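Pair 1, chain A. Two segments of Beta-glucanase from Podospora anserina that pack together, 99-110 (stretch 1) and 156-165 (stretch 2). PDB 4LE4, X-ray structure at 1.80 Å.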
# COMPACT_ATOMS: atom_id res chain seq x y z
N PHE A 99 -3.45 4.29 -4.08
CA PHE A 99 -2.26 4.50 -3.24
C PHE A 99 -1.08 4.87 -4.10
O PHE A 99 -1.03 4.52 -5.27
CB PHE A 99 -1.92 3.31 -2.33
CG PHE A 99 -1.54 2.03 -3.07
CD1 PHE A 99 -2.52 1.21 -3.57
CD2 PHE A 99 -0.18 1.66 -3.24
CE1 PHE A 99 -2.21 0.04 -4.26
CE2 PHE A 99 0.15 0.46 -3.95
CZ PHE A 99 -0.87 -0.34 -4.45
N SER A 100 -0.14 5.61 -3.52
CA SER A 100 1.07 5.99 -4.23
C SER A 100 2.19 5.46 -3.33
O SER A 100 2.09 5.50 -2.11
CB SER A 100 1.13 7.51 -4.43
OG SER A 100 0.04 7.97 -5.23
N LEU A 101 3.24 4.93 -3.95
CA LEU A 101 4.36 4.32 -3.25
C LEU A 101 5.71 4.74 -3.83
O LEU A 101 5.83 4.88 -5.04
CB LEU A 101 4.21 2.80 -3.41
CG LEU A 101 5.30 1.89 -2.82
CD1 LEU A 101 5.23 1.92 -1.30
CD2 LEU A 101 5.04 0.45 -3.36
N MET A 102 6.73 4.86 -2.99
CA MET A 102 8.07 5.24 -3.48
C MET A 102 9.12 4.67 -2.53
O MET A 102 8.85 4.46 -1.35
CB MET A 102 8.18 6.79 -3.52
CG MET A 102 9.54 7.42 -3.92
SD MET A 102 10.66 7.57 -2.47
CE MET A 102 9.96 9.05 -1.62
N ARG A 103 10.29 4.32 -3.07
CA ARG A 103 11.37 3.88 -2.20
C ARG A 103 12.55 4.82 -2.56
O ARG A 103 12.59 5.41 -3.64
CB ARG A 103 11.82 2.46 -2.51
CG ARG A 103 12.63 2.39 -3.80
CD ARG A 103 13.18 0.97 -4.04
NE ARG A 103 13.97 0.92 -5.27
CZ ARG A 103 15.25 1.29 -5.37
NH1 ARG A 103 15.92 1.76 -4.31
NH2 ARG A 103 15.87 1.20 -6.54
N LYS A 104 13.50 4.93 -1.64
CA LYS A 104 14.72 5.71 -1.87
C LYS A 104 15.89 4.70 -1.90
O LYS A 104 15.69 3.50 -1.71
CB LYS A 104 14.93 6.70 -0.71
CG LYS A 104 13.87 7.79 -0.62
CD LYS A 104 14.16 8.75 0.58
CE LYS A 104 13.11 9.86 0.72
NZ LYS A 104 13.12 10.82 -0.43
N ASP A 105 17.11 5.18 -2.12
CA ASP A 105 18.24 4.27 -2.07
C ASP A 105 18.70 4.09 -0.61
O ASP A 105 19.35 3.11 -0.28
CB ASP A 105 19.39 4.81 -2.94
CG ASP A 105 19.23 4.44 -4.40
OD1 ASP A 105 18.66 3.35 -4.68
OD2 ASP A 105 19.68 5.22 -5.26
N ILE A 106 18.36 5.04 0.27
CA ILE A 106 18.73 4.91 1.69
C ILE A 106 17.65 4.03 2.32
O ILE A 106 16.45 4.25 2.09
CB ILE A 106 18.74 6.28 2.43
CG1 ILE A 106 19.92 7.12 1.95
CG2 ILE A 106 18.82 6.06 3.93
CD1 ILE A 106 21.28 6.53 2.27
N ASN A 107 18.07 3.04 3.09
CA ASN A 107 17.15 2.10 3.71
C ASN A 107 16.21 1.53 2.63
O ASN A 107 15.00 1.41 2.83
CB ASN A 107 16.33 2.79 4.80
CG ASN A 107 17.18 3.24 5.94
OD1 ASN A 107 18.25 2.68 6.15
ND2 ASN A 107 16.72 4.22 6.69
N ALA A 108 16.79 1.18 1.49
CA ALA A 108 15.99 0.62 0.41
C ALA A 108 15.54 -0.80 0.75
O ALA A 108 16.24 -1.54 1.43
CB ALA A 108 16.81 0.59 -0.88
N PRO A 109 14.35 -1.20 0.28
CA PRO A 109 13.91 -2.56 0.60
C PRO A 109 14.92 -3.57 0.02
O PRO A 109 15.47 -3.37 -1.08
CB PRO A 109 12.53 -2.66 -0.08
CG PRO A 109 12.54 -1.58 -1.10
CD PRO A 109 13.29 -0.45 -0.40
N ALA A 110 15.17 -4.63 0.77
CA ALA A 110 16.13 -5.66 0.36
C ALA A 110 15.62 -6.40 -0.89
O ALA A 110 14.51 -6.95 -0.87
CB ALA A 110 16.31 -6.65 1.49
N GLU A 156 10.80 -1.92 -13.52
CA GLU A 156 12.01 -1.76 -12.71
C GLU A 156 11.66 -0.77 -11.59
O GLU A 156 11.16 0.32 -11.87
CB GLU A 156 13.12 -1.15 -13.56
CG GLU A 156 14.38 -0.78 -12.76
CD GLU A 156 15.03 -1.99 -12.12
OE1 GLU A 156 14.86 -3.10 -12.65
OE2 GLU A 156 15.74 -1.83 -11.08
N TRP A 157 11.92 -1.12 -10.34
CA TRP A 157 11.59 -0.21 -9.25
C TRP A 157 12.78 0.72 -8.94
O TRP A 157 13.69 0.37 -8.20
CB TRP A 157 11.20 -1.00 -8.01
CG TRP A 157 10.54 -0.15 -6.93
CD1 TRP A 157 10.20 1.19 -7.01
CD2 TRP A 157 10.11 -0.59 -5.64
NE1 TRP A 157 9.59 1.58 -5.86
CE2 TRP A 157 9.52 0.52 -4.99
CE3 TRP A 157 10.17 -1.83 -4.95
CZ2 TRP A 157 9.00 0.44 -3.70
CZ3 TRP A 157 9.65 -1.91 -3.68
CH2 TRP A 157 9.06 -0.77 -3.06
N ALA A 158 12.75 1.91 -9.53
CA ALA A 158 13.83 2.88 -9.35
C ALA A 158 13.63 3.77 -8.11
O ALA A 158 12.51 4.03 -7.67
CB ALA A 158 13.93 3.76 -10.60
N ALA A 159 14.74 4.24 -7.56
CA ALA A 159 14.70 5.12 -6.40
C ALA A 159 14.05 6.46 -6.74
O ALA A 159 14.20 6.96 -7.85
CB ALA A 159 16.12 5.36 -5.89
N ASP A 160 13.36 7.03 -5.75
CA ASP A 160 12.71 8.34 -5.84
C ASP A 160 11.58 8.48 -6.84
O ASP A 160 11.12 9.60 -7.12
CB ASP A 160 13.77 9.42 -6.15
CG ASP A 160 14.99 9.30 -5.26
OD1 ASP A 160 14.80 9.14 -4.05
OD2 ASP A 160 16.13 9.37 -5.75
N VAL A 161 11.16 7.36 -7.43
CA VAL A 161 10.05 7.41 -8.38
C VAL A 161 8.76 7.11 -7.67
O VAL A 161 8.68 6.12 -6.95
CB VAL A 161 10.23 6.34 -9.52
CG1 VAL A 161 8.97 6.28 -10.40
CG2 VAL A 161 11.45 6.71 -10.37
N TRP A 162 7.76 7.96 -7.85
CA TRP A 162 6.47 7.71 -7.23
C TRP A 162 5.60 6.88 -8.15
O TRP A 162 5.44 7.23 -9.30
CB TRP A 162 5.77 9.03 -6.92
CG TRP A 162 6.23 9.61 -5.64
CD1 TRP A 162 7.22 10.57 -5.47
CD2 TRP A 162 5.83 9.20 -4.33
NE1 TRP A 162 7.44 10.77 -4.13
CE2 TRP A 162 6.61 9.95 -3.41
CE3 TRP A 162 4.89 8.27 -3.84
CZ2 TRP A 162 6.47 9.81 -2.03
CZ3 TRP A 162 4.75 8.12 -2.45
CH2 TRP A 162 5.54 8.90 -1.56
N HIS A 163 5.09 5.76 -7.64
CA HIS A 163 4.20 4.90 -8.39
C HIS A 163 2.81 5.08 -7.85
O HIS A 163 2.54 4.77 -6.69
CB HIS A 163 4.60 3.43 -8.23
CG HIS A 163 5.84 3.08 -8.98
ND1 HIS A 163 5.82 2.59 -10.27
CD2 HIS A 163 7.15 3.21 -8.65
CE1 HIS A 163 7.06 2.43 -10.70
NE2 HIS A 163 7.89 2.80 -9.74
N ASN A 164 1.91 5.56 -8.70
CA ASN A 164 0.52 5.78 -8.30
C ASN A 164 -0.28 4.60 -8.86
O ASN A 164 -0.17 4.30 -10.03
CB ASN A 164 0.04 7.09 -8.93
CG ASN A 164 1.07 8.22 -8.78
OD1 ASN A 164 1.64 8.74 -9.76
ND2 ASN A 164 1.33 8.58 -7.55
N VAL A 165 -1.08 3.97 -8.02
CA VAL A 165 -1.84 2.78 -8.41
C VAL A 165 -3.31 2.88 -8.01
O VAL A 165 -3.67 3.58 -7.06
CB VAL A 165 -1.29 1.55 -7.62
CG1 VAL A 165 -2.17 0.29 -7.86
CG2 VAL A 165 0.17 1.29 -7.97
O HOH W 1 10.36 4.43 -5.96
O HOH W 2 12.97 10.73 -3.04
O HOH W 3 16.12 10.74 -2.01
O HOH W 4 17.16 7.91 -3.25

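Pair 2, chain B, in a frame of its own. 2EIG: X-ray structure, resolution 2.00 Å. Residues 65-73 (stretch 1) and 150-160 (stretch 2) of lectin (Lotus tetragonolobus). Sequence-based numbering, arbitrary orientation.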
# COMPACT_ATOMS: atom_id res chain seq x y z
N SER B 65 -12.45 -14.23 -10.03
CA SER B 65 -13.77 -14.24 -9.38
C SER B 65 -14.28 -15.64 -9.23
O SER B 65 -14.09 -16.50 -10.09
CB SER B 65 -14.84 -13.42 -10.17
OG SER B 65 -14.45 -12.07 -10.27
N PHE B 66 -14.93 -15.90 -8.12
CA PHE B 66 -15.55 -17.20 -7.93
C PHE B 66 -16.76 -17.11 -7.00
O PHE B 66 -16.75 -16.35 -6.04
CB PHE B 66 -14.56 -18.27 -7.46
CG PHE B 66 -13.73 -17.87 -6.26
CD1 PHE B 66 -14.18 -18.18 -4.97
CD2 PHE B 66 -12.51 -17.21 -6.41
CE1 PHE B 66 -13.42 -17.85 -3.85
CE2 PHE B 66 -11.77 -16.86 -5.30
CZ PHE B 66 -12.21 -17.17 -4.04
N SER B 67 -17.81 -17.86 -7.35
CA SER B 67 -19.01 -17.97 -6.53
C SER B 67 -18.87 -19.27 -5.82
O SER B 67 -18.51 -20.27 -6.44
CB SER B 67 -20.27 -18.08 -7.41
OG SER B 67 -20.58 -16.78 -7.84
N PHE B 68 -19.25 -19.28 -4.56
CA PHE B 68 -19.15 -20.47 -3.74
C PHE B 68 -20.18 -20.39 -2.61
O PHE B 68 -20.67 -19.32 -2.28
CB PHE B 68 -17.73 -20.66 -3.20
CG PHE B 68 -17.36 -19.68 -2.13
CD1 PHE B 68 -17.52 -20.03 -0.77
CD2 PHE B 68 -16.87 -18.42 -2.46
CE1 PHE B 68 -17.21 -19.10 0.26
CE2 PHE B 68 -16.52 -17.45 -1.43
CZ PHE B 68 -16.71 -17.83 -0.08
N ILE B 69 -20.51 -21.54 -2.05
CA ILE B 69 -21.30 -21.55 -0.85
C ILE B 69 -20.64 -22.57 0.11
O ILE B 69 -20.21 -23.64 -0.32
CB ILE B 69 -22.77 -21.93 -1.12
CG1 ILE B 69 -23.58 -20.79 -1.79
CG2 ILE B 69 -23.39 -22.25 0.12
CD1 ILE B 69 -25.17 -21.07 -2.33
N VAL B 70 -20.55 -22.21 1.39
CA VAL B 70 -20.22 -23.17 2.45
C VAL B 70 -21.47 -23.55 3.22
O VAL B 70 -22.33 -22.70 3.49
CB VAL B 70 -19.06 -22.67 3.40
CG1 VAL B 70 -17.84 -22.26 2.55
CG2 VAL B 70 -19.51 -21.50 4.30
N SER B 71 -21.59 -24.84 3.51
CA SER B 71 -22.83 -25.38 4.09
C SER B 71 -22.54 -26.25 5.26
O SER B 71 -21.62 -27.08 5.23
CB SER B 71 -23.62 -26.17 3.05
OG SER B 71 -23.94 -25.32 1.99
N ASN B 72 -23.37 -26.06 6.29
CA ASN B 72 -23.33 -26.92 7.49
C ASN B 72 -23.65 -28.38 7.16
O ASN B 72 -24.36 -28.64 6.22
CB ASN B 72 -24.36 -26.45 8.53
CG ASN B 72 -24.03 -25.12 9.12
OD1 ASN B 72 -23.02 -24.51 8.79
ND2 ASN B 72 -24.91 -24.63 10.03
N VAL B 73 -23.10 -29.30 7.92
CA VAL B 73 -23.35 -30.72 7.75
C VAL B 73 -23.78 -31.27 9.11
O VAL B 73 -23.11 -31.02 10.12
CB VAL B 73 -22.07 -31.52 7.37
CG1 VAL B 73 -22.41 -33.01 7.13
CG2 VAL B 73 -21.36 -30.94 6.18
N ASN B 150 -13.70 -9.92 9.51
CA ASN B 150 -14.68 -10.87 9.99
C ASN B 150 -15.69 -11.23 8.86
O ASN B 150 -16.01 -10.41 7.97
CB ASN B 150 -15.28 -10.38 11.32
CG ASN B 150 -16.72 -10.50 11.35
OD1 ASN B 150 -17.43 -9.64 10.81
ND2 ASN B 150 -17.22 -11.58 11.97
N TRP B 151 -16.14 -12.48 8.89
CA TRP B 151 -16.97 -13.05 7.86
C TRP B 151 -18.25 -13.60 8.51
O TRP B 151 -18.19 -14.46 9.37
CB TRP B 151 -16.21 -14.14 7.07
CG TRP B 151 -17.03 -14.97 6.14
CD1 TRP B 151 -18.10 -14.56 5.41
CD2 TRP B 151 -16.83 -16.37 5.80
NE1 TRP B 151 -18.59 -15.60 4.66
CE2 TRP B 151 -17.84 -16.73 4.89
CE3 TRP B 151 -15.89 -17.33 6.19
CZ2 TRP B 151 -17.94 -18.01 4.33
CZ3 TRP B 151 -15.99 -18.59 5.66
CH2 TRP B 151 -17.02 -18.93 4.73
N ASN B 152 -19.39 -13.04 8.11
CA ASN B 152 -20.69 -13.55 8.51
C ASN B 152 -20.95 -14.84 7.79
O ASN B 152 -21.60 -14.86 6.75
CB ASN B 152 -21.77 -12.54 8.11
CG ASN B 152 -23.16 -12.94 8.62
OD1 ASN B 152 -23.29 -13.48 9.73
ND2 ASN B 152 -24.20 -12.65 7.81
N ARG B 153 -20.44 -15.93 8.30
CA ARG B 153 -20.57 -17.14 7.47
C ARG B 153 -22.05 -17.57 7.58
O ARG B 153 -22.57 -17.68 8.69
CB ARG B 153 -19.61 -18.21 7.92
CG ARG B 153 -19.88 -19.56 7.37
CD ARG B 153 -19.18 -20.59 8.23
NE ARG B 153 -19.37 -21.96 7.74
CZ ARG B 153 -20.45 -22.70 7.97
NH1 ARG B 153 -21.49 -22.22 8.63
NH2 ARG B 153 -20.52 -23.93 7.52
N VAL B 154 -22.70 -17.77 6.43
CA VAL B 154 -24.12 -18.20 6.41
C VAL B 154 -24.16 -19.49 5.63
O VAL B 154 -23.86 -19.54 4.42
CB VAL B 154 -25.11 -17.09 5.80
CG1 VAL B 154 -26.57 -17.60 5.67
CG2 VAL B 154 -25.06 -15.76 6.61
N SER B 155 -24.57 -20.54 6.31
CA SER B 155 -24.71 -21.85 5.69
C SER B 155 -25.57 -21.84 4.43
O SER B 155 -26.73 -21.43 4.46
CB SER B 155 -25.30 -22.84 6.68
OG SER B 155 -25.33 -24.12 6.11
N GLY B 156 -25.00 -22.31 3.33
CA GLY B 156 -25.74 -22.39 2.07
C GLY B 156 -25.87 -21.09 1.34
O GLY B 156 -26.44 -21.05 0.23
N SER B 157 -25.33 -20.02 1.90
CA SER B 157 -25.49 -18.69 1.31
C SER B 157 -24.45 -18.43 0.25
O SER B 157 -23.28 -18.71 0.45
CB SER B 157 -25.39 -17.60 2.34
OG SER B 157 -25.70 -16.34 1.74
N LEU B 158 -24.87 -17.87 -0.88
CA LEU B 158 -23.95 -17.66 -1.99
C LEU B 158 -23.04 -16.51 -1.66
O LEU B 158 -23.49 -15.45 -1.23
CB LEU B 158 -24.69 -17.39 -3.30
CG LEU B 158 -23.79 -17.06 -4.49
CD1 LEU B 158 -23.33 -18.38 -5.07
CD2 LEU B 158 -24.57 -16.16 -5.51
N GLU B 159 -21.75 -16.76 -1.82
CA GLU B 159 -20.75 -15.72 -1.67
C GLU B 159 -20.10 -15.52 -3.02
O GLU B 159 -19.85 -16.46 -3.74
CB GLU B 159 -19.70 -16.17 -0.67
CG GLU B 159 -20.27 -16.48 0.74
CD GLU B 159 -20.54 -15.19 1.47
OE1 GLU B 159 -21.00 -15.21 2.63
OE2 GLU B 159 -20.24 -14.13 0.86
N LYS B 160 -19.83 -14.27 -3.37
CA LYS B 160 -19.22 -13.96 -4.66
C LYS B 160 -17.95 -13.17 -4.34
O LYS B 160 -18.01 -12.03 -3.90
CB LYS B 160 -20.21 -13.16 -5.51
CG LYS B 160 -21.50 -13.95 -5.90
CD LYS B 160 -22.48 -13.12 -6.81
CE LYS B 160 -22.92 -11.84 -6.14
NZ LYS B 160 -22.09 -10.66 -6.56
O HOH W 5 -21.85 -19.66 2.43

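What backbone geometry do the two pairs share? In each, an antiparallel strand pairing gives way to a turn that stays bonded to the other stretch, and 14 central residues superpose at 0.6 Å. Leu A101 and His A163 form a hydrogen-bonded pair, with Leu A101 N to His A163 O and His A163 N to Leu A101 O both 2.8 Å. The matching pair 2 residues repeat this: Phe B68 N lies 3.0 Å from Glu B159 O, and Glu B159 N 2.8 Å from Phe B68 O. Beyond it comes a type II turn, Ala A158 to Val A161 in pair 1 and Val B154 to Ser B157 in pair 2. Each turn donates one amide across the gap, Asp A160 N to Arg A103 O at 2.8 Å and Gly B156 N to Val B70 O at 2.7 Å.

What fills the space between strand and turn, where the direct ladder lapses? A water sits there in both. Water 1 accepts from Arg A103 N at 2.9 Å and lies 2.8 Å from Ala A158 O and 2.6 Å from Val A161 O. Water 5 accepts from Val B70 N at 3.0 Å, with Val B154 O at 2.8 Å and Ser B157 O at 2.6 Å. These are equivalent positions, so the water bridges the same backbone groups in each pair. Pair 1 adds a weak bond from Trp A157 NE1 to water 1, 3.0 Å.

How do different side chains cover the strand pairing? In pair 1, Trp A162 turns its ring under Met A102, whose CB stands 3.4 Å from the centroid of the six-membered ring, over the face. Leu B158 replaces that tryptophan and Ile B69 the methionine, leaving a smaller aliphatic contact, Ile B69 CD1 to Leu B158 CB at 3.8 Å. In pair 2 an aromatic ring packs over the strand pairing from another position: Phe B68, where pair 1 has Leu A101, takes Glu B159 CB over its face, 3.7 Å from the ring centroid.

How is the turn end secured? In both, an arginine gives two hydrogen bonds to a single oxygen across the contact, but the arginine sits on stretch 1 in pair 1 and on stretch 2 in pair 2. Arg A103 lays its CD over the five-membered ring of Trp A157, 3.8 Å from the centroid, and its NE and NH2 both donate to Trp A157 O, at 3.0 and 2.9 Å. Its NH1 also forms a salt bridge with Asp A105 OD1, 3.2 Å. In pair 2 the arginine occupies the tryptophan's position: Arg B153 sends NH1 and NH2 to Asn B72 OD1, at 2.8 and 2.9 Å, while Val B70 stands in place of Arg A103 and packs its CG2 3.6 Å from Trp B151 CH2. Ser B155, matching Ala A159, accepts a further bond at OG from Asn B72 N, 2.8 Å. At the next turn position, Asp A160 OD1 reaches Lys A104 NZ through water 2, at 2.6 Å from each, whereas Gly B156 has no side chain to do so.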